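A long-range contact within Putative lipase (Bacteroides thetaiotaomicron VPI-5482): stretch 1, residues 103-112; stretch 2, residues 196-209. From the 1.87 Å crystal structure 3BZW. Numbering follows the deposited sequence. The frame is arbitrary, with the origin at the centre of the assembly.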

# COMPACT_ATOMS: atom_id res chain seq x y z
N SER A 103 -1.31 -34.17 6.97
CA SER A 103 -2.59 -34.87 6.95
C SER A 103 -3.77 -34.00 6.51
O SER A 103 -4.93 -34.38 6.67
CB SER A 103 -2.87 -35.48 8.33
OG SER A 103 -1.85 -36.43 8.65
N SER A 104 -3.46 -32.83 5.95
CA SER A 104 -4.46 -31.89 5.45
C SER A 104 -5.56 -31.53 6.45
O SER A 104 -6.74 -31.54 6.10
CB SER A 104 -5.11 -32.44 4.17
OG SER A 104 -4.13 -32.70 3.18
N VAL A 105 -5.17 -31.22 7.68
CA VAL A 105 -6.13 -30.82 8.71
C VAL A 105 -6.53 -29.37 8.44
O VAL A 105 -5.68 -28.48 8.48
CB VAL A 105 -5.50 -30.90 10.14
CG1 VAL A 105 -6.50 -30.40 11.17
CG2 VAL A 105 -5.07 -32.32 10.45
N PRO A 106 -7.82 -29.12 8.17
CA PRO A 106 -8.25 -27.74 7.90
C PRO A 106 -7.87 -26.81 9.05
O PRO A 106 -7.98 -27.18 10.22
CB PRO A 106 -9.77 -27.89 7.74
CG PRO A 106 -9.91 -29.28 7.20
CD PRO A 106 -8.94 -30.06 8.05
N ILE A 107 -7.43 -25.61 8.71
CA ILE A 107 -7.02 -24.62 9.71
C ILE A 107 -8.18 -24.23 10.62
O ILE A 107 -8.03 -24.17 11.85
CB ILE A 107 -6.45 -23.36 9.02
CG1 ILE A 107 -5.14 -23.70 8.32
CG2 ILE A 107 -6.24 -22.25 10.05
CD1 ILE A 107 -4.01 -24.13 9.25
N GLY A 108 -9.34 -23.98 10.02
CA GLY A 108 -10.51 -23.63 10.81
C GLY A 108 -10.57 -22.20 11.32
O GLY A 108 -10.03 -21.28 10.70
N GLU A 109 -11.22 -22.03 12.47
CA GLU A 109 -11.39 -20.72 13.09
C GLU A 109 -11.09 -20.79 14.59
O GLU A 109 -11.31 -21.82 15.23
CB GLU A 109 -12.84 -20.25 12.90
CG GLU A 109 -13.34 -20.26 11.46
CD GLU A 109 -12.76 -19.15 10.61
OE1 GLU A 109 -12.10 -18.24 11.16
OE2 GLU A 109 -12.99 -19.17 9.38
N TRP A 110 -10.62 -19.68 15.15
CA TRP A 110 -10.29 -19.62 16.58
C TRP A 110 -11.52 -19.52 17.48
O TRP A 110 -11.61 -20.21 18.50
CB TRP A 110 -9.39 -18.42 16.88
CG TRP A 110 -8.01 -18.48 16.29
CD1 TRP A 110 -7.49 -17.66 15.33
CD2 TRP A 110 -6.95 -19.36 16.68
NE1 TRP A 110 -6.17 -17.98 15.10
CE2 TRP A 110 -5.81 -19.02 15.91
CE3 TRP A 110 -6.84 -20.41 17.60
CZ2 TRP A 110 -4.58 -19.68 16.04
CZ3 TRP A 110 -5.62 -21.08 17.73
CH2 TRP A 110 -4.51 -20.70 16.95
N PHE A 111 -12.46 -18.65 17.11
CA PHE A 111 -13.66 -18.41 17.90
C PHE A 111 -14.93 -18.34 17.05
O PHE A 111 -14.88 -18.34 15.82
CB PHE A 111 -13.59 -17.04 18.58
CG PHE A 111 -12.43 -16.85 19.52
CD1 PHE A 111 -12.56 -17.13 20.88
CD2 PHE A 111 -11.23 -16.33 19.06
CE1 PHE A 111 -11.52 -16.88 21.76
CE2 PHE A 111 -10.17 -16.07 19.94
CZ PHE A 111 -10.32 -16.35 21.29
N THR A 112 -16.05 -18.25 17.75
CA THR A 112 -17.36 -18.03 17.13
C THR A 112 -17.76 -16.77 17.91
O THR A 112 -17.27 -16.55 19.02
CB THR A 112 -18.38 -19.16 17.42
OG1 THR A 112 -18.54 -19.32 18.83
CG2 THR A 112 -17.91 -20.47 16.79
N ASP A 196 3.09 -22.97 6.02
CA ASP A 196 3.04 -21.64 6.66
C ASP A 196 1.87 -21.47 7.62
O ASP A 196 2.04 -20.95 8.73
CB ASP A 196 2.91 -20.55 5.59
CG ASP A 196 4.01 -20.60 4.55
OD1 ASP A 196 4.59 -21.69 4.34
OD2 ASP A 196 4.28 -19.55 3.94
N ALA A 197 0.68 -21.87 7.19
CA ALA A 197 -0.52 -21.73 7.99
C ALA A 197 -0.42 -22.46 9.33
O ALA A 197 -0.94 -21.99 10.34
CB ALA A 197 -1.73 -22.25 7.22
N TYR A 198 0.25 -23.61 9.33
CA TYR A 198 0.39 -24.40 10.53
C TYR A 198 1.46 -23.84 11.46
O TYR A 198 1.42 -24.06 12.66
CB TYR A 198 0.68 -25.86 10.14
CG TYR A 198 -0.43 -26.43 9.30
CD1 TYR A 198 -1.50 -27.12 9.88
CD2 TYR A 198 -0.47 -26.20 7.92
CE1 TYR A 198 -2.59 -27.55 9.11
CE2 TYR A 198 -1.55 -26.62 7.14
CZ TYR A 198 -2.61 -27.29 7.75
OH TYR A 198 -3.69 -27.67 6.98
N VAL A 199 2.41 -23.11 10.89
CA VAL A 199 3.47 -22.48 11.67
C VAL A 199 2.89 -21.21 12.32
O VAL A 199 3.03 -20.98 13.52
CB VAL A 199 4.66 -22.09 10.76
CG1 VAL A 199 5.65 -21.24 11.52
CG2 VAL A 199 5.34 -23.35 10.24
N GLN A 200 2.21 -20.41 11.50
CA GLN A 200 1.63 -19.16 11.98
C GLN A 200 0.56 -19.31 13.06
O GLN A 200 0.49 -18.49 13.97
CB GLN A 200 1.09 -18.35 10.80
CG GLN A 200 2.17 -17.89 9.82
CD GLN A 200 3.29 -17.10 10.49
OE1 GLN A 200 3.04 -16.18 11.27
NE2 GLN A 200 4.54 -17.47 10.19
N ALA A 201 -0.26 -20.35 12.96
CA ALA A 201 -1.32 -20.57 13.95
C ALA A 201 -0.71 -20.75 15.34
O ALA A 201 -1.26 -20.29 16.34
CB ALA A 201 -2.15 -21.79 13.58
N ILE A 202 0.43 -21.44 15.41
CA ILE A 202 1.08 -21.65 16.69
C ILE A 202 1.60 -20.30 17.21
O ILE A 202 1.41 -19.96 18.38
CB ILE A 202 2.23 -22.67 16.56
CG1 ILE A 202 1.65 -24.05 16.25
CG2 ILE A 202 3.02 -22.72 17.86
CD1 ILE A 202 2.70 -25.10 15.93
N LYS A 203 2.24 -19.53 16.34
CA LYS A 203 2.76 -18.23 16.75
C LYS A 203 1.64 -17.34 17.29
O LYS A 203 1.80 -16.66 18.30
CB LYS A 203 3.46 -17.52 15.58
CG LYS A 203 4.66 -18.28 15.04
CD LYS A 203 5.40 -17.50 13.97
CE LYS A 203 6.06 -16.25 14.54
NZ LYS A 203 6.95 -15.59 13.54
N GLU A 204 0.50 -17.35 16.60
CA GLU A 204 -0.65 -16.55 17.00
C GLU A 204 -1.24 -16.98 18.34
O GLU A 204 -1.80 -16.17 19.08
CB GLU A 204 -1.73 -16.62 15.92
CG GLU A 204 -1.40 -15.82 14.68
CD GLU A 204 -2.12 -16.32 13.45
OE1 GLU A 204 -3.26 -16.82 13.59
OE2 GLU A 204 -1.56 -16.20 12.34
N ALA A 205 -1.13 -18.27 18.64
CA ALA A 205 -1.66 -18.80 19.89
C ALA A 205 -1.00 -18.15 21.11
O ALA A 205 -1.59 -18.11 22.19
CB ALA A 205 -1.49 -20.32 19.94
N GLY A 206 0.22 -17.64 20.94
CA GLY A 206 0.91 -17.00 22.04
C GLY A 206 0.08 -15.92 22.71
O GLY A 206 -0.08 -15.93 23.93
N ASN A 207 -0.46 -14.99 21.92
CA ASN A 207 -1.29 -13.92 22.45
C ASN A 207 -2.72 -14.37 22.69
O ASN A 207 -3.36 -13.95 23.66
CB ASN A 207 -1.30 -12.72 21.50
CG ASN A 207 -0.00 -11.93 21.53
OD1 ASN A 207 0.57 -11.62 20.49
ND2 ASN A 207 0.45 -11.60 22.74
N ILE A 208 -3.24 -15.22 21.81
CA ILE A 208 -4.60 -15.70 21.96
C ILE A 208 -4.80 -16.44 23.28
O ILE A 208 -5.80 -16.24 23.97
CB ILE A 208 -4.99 -16.65 20.81
CG1 ILE A 208 -5.03 -15.88 19.49
CG2 ILE A 208 -6.35 -17.29 21.10
CD1 ILE A 208 -5.23 -16.75 18.26
N TRP A 209 -3.83 -17.28 23.65
CA TRP A 209 -3.94 -18.05 24.89
C TRP A 209 -3.04 -17.64 26.05
O TRP A 209 -3.23 -18.10 27.18
CB TRP A 209 -3.72 -19.54 24.59
CG TRP A 209 -4.88 -20.16 23.90
CD1 TRP A 209 -5.05 -20.36 22.56
CD2 TRP A 209 -6.10 -20.60 24.52
NE1 TRP A 209 -6.29 -20.90 22.31
CE2 TRP A 209 -6.95 -21.05 23.50
CE3 TRP A 209 -6.54 -20.65 25.85
CZ2 TRP A 209 -8.24 -21.55 23.76
CZ3 TRP A 209 -7.82 -21.14 26.11
CH2 TRP A 209 -8.65 -21.59 25.07

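The strongest polar link between the two stretches is the hydrogen bond from Tyr198 OH to Val105 O, at 2.6 Å. The hydroxyl is the donor, since a backbone carbonyl can only accept, and the oxygen it meets lies at the edge of the tyrosine ring, near its plane. Tyr198 does not point straight at the loop: its CA-to-CB bond runs sideways, and the m rotamer (chi1 -59°, chi2 -92°) carries the ring across so that its end reaches the chain at Val105. A tyrosine suits this buried position because its length spans the gap and its hydroxyl satisfies a carbonyl in a loop, where no regular backbone pairing within the stretch does so.

A second polar contact is much weaker. Trp110 NE1 donates to Glu204 OE1 over 3.5 Å with an N-H...acceptor angle of 152°; the direction is reasonable, but the separation marks the bond as weak. Glu204 starts toward the loop, and its carboxylate lies at the edge of the indole, near the ring plane, as an acceptor for the ring N-H must. Both residues remain partly exposed.

The packing is organised around two isoleucine methyls, each seated over an aromatic face, with the two stretches exchanging roles. At one site the loop supplies the methyl: Ile107 CD1 stands 3.8 Å from the centroid of the Tyr198 ring and 14° off its normal, a CH-pi contact. Ile107 also leaves its backbone sideways, and with chi1 -67° and chi2 -64° (both m) its end comes nearer the helix. The same CD1 lies 3.6 Å from Ala197 CB. The small alanine side chain points toward the loop here, where the CA atoms of Ile107 and Ala197 are 7.3 Å apart. One tyrosine thus offers its hydroxyl to Val105 and a ring face to Ile107.

At the other site the helix supplies the methyl. Ile208 CD1 lies 3.4 Å from the centroid of the five-membered ring of Trp110, again 14° off the normal, and 3.3 Å from Trp110 CE2. Its extended chi2 (172°, t) places CD1 over the indole face, while Ile208 CG2 meets Phe111 CZ at 4.1 Å.

Trp110 points toward the helix and has 119 Å² covered by it, the largest share of any residue, within a total of 479 Å² summed over both sides. The six-membered part of its indole reaches the helix backbone: CH2 is 3.3 Å from Ala201 O, which lies at the ring edge, near its plane. Small side chains accompany this approach, with Trp110 CZ2 4.1 Å from Ala201 CB and Trp110 CH2 4.3 Å from Ala205 CB. Ala197, Ala201, Ala205 and Ile208 follow one another at intervals of four, four and three residues, the spacing that brings side chains onto a common side of a helix. The contact thus combines one short hydrogen bond, one weak one, and apolar packing centred on two CH-pi contacts.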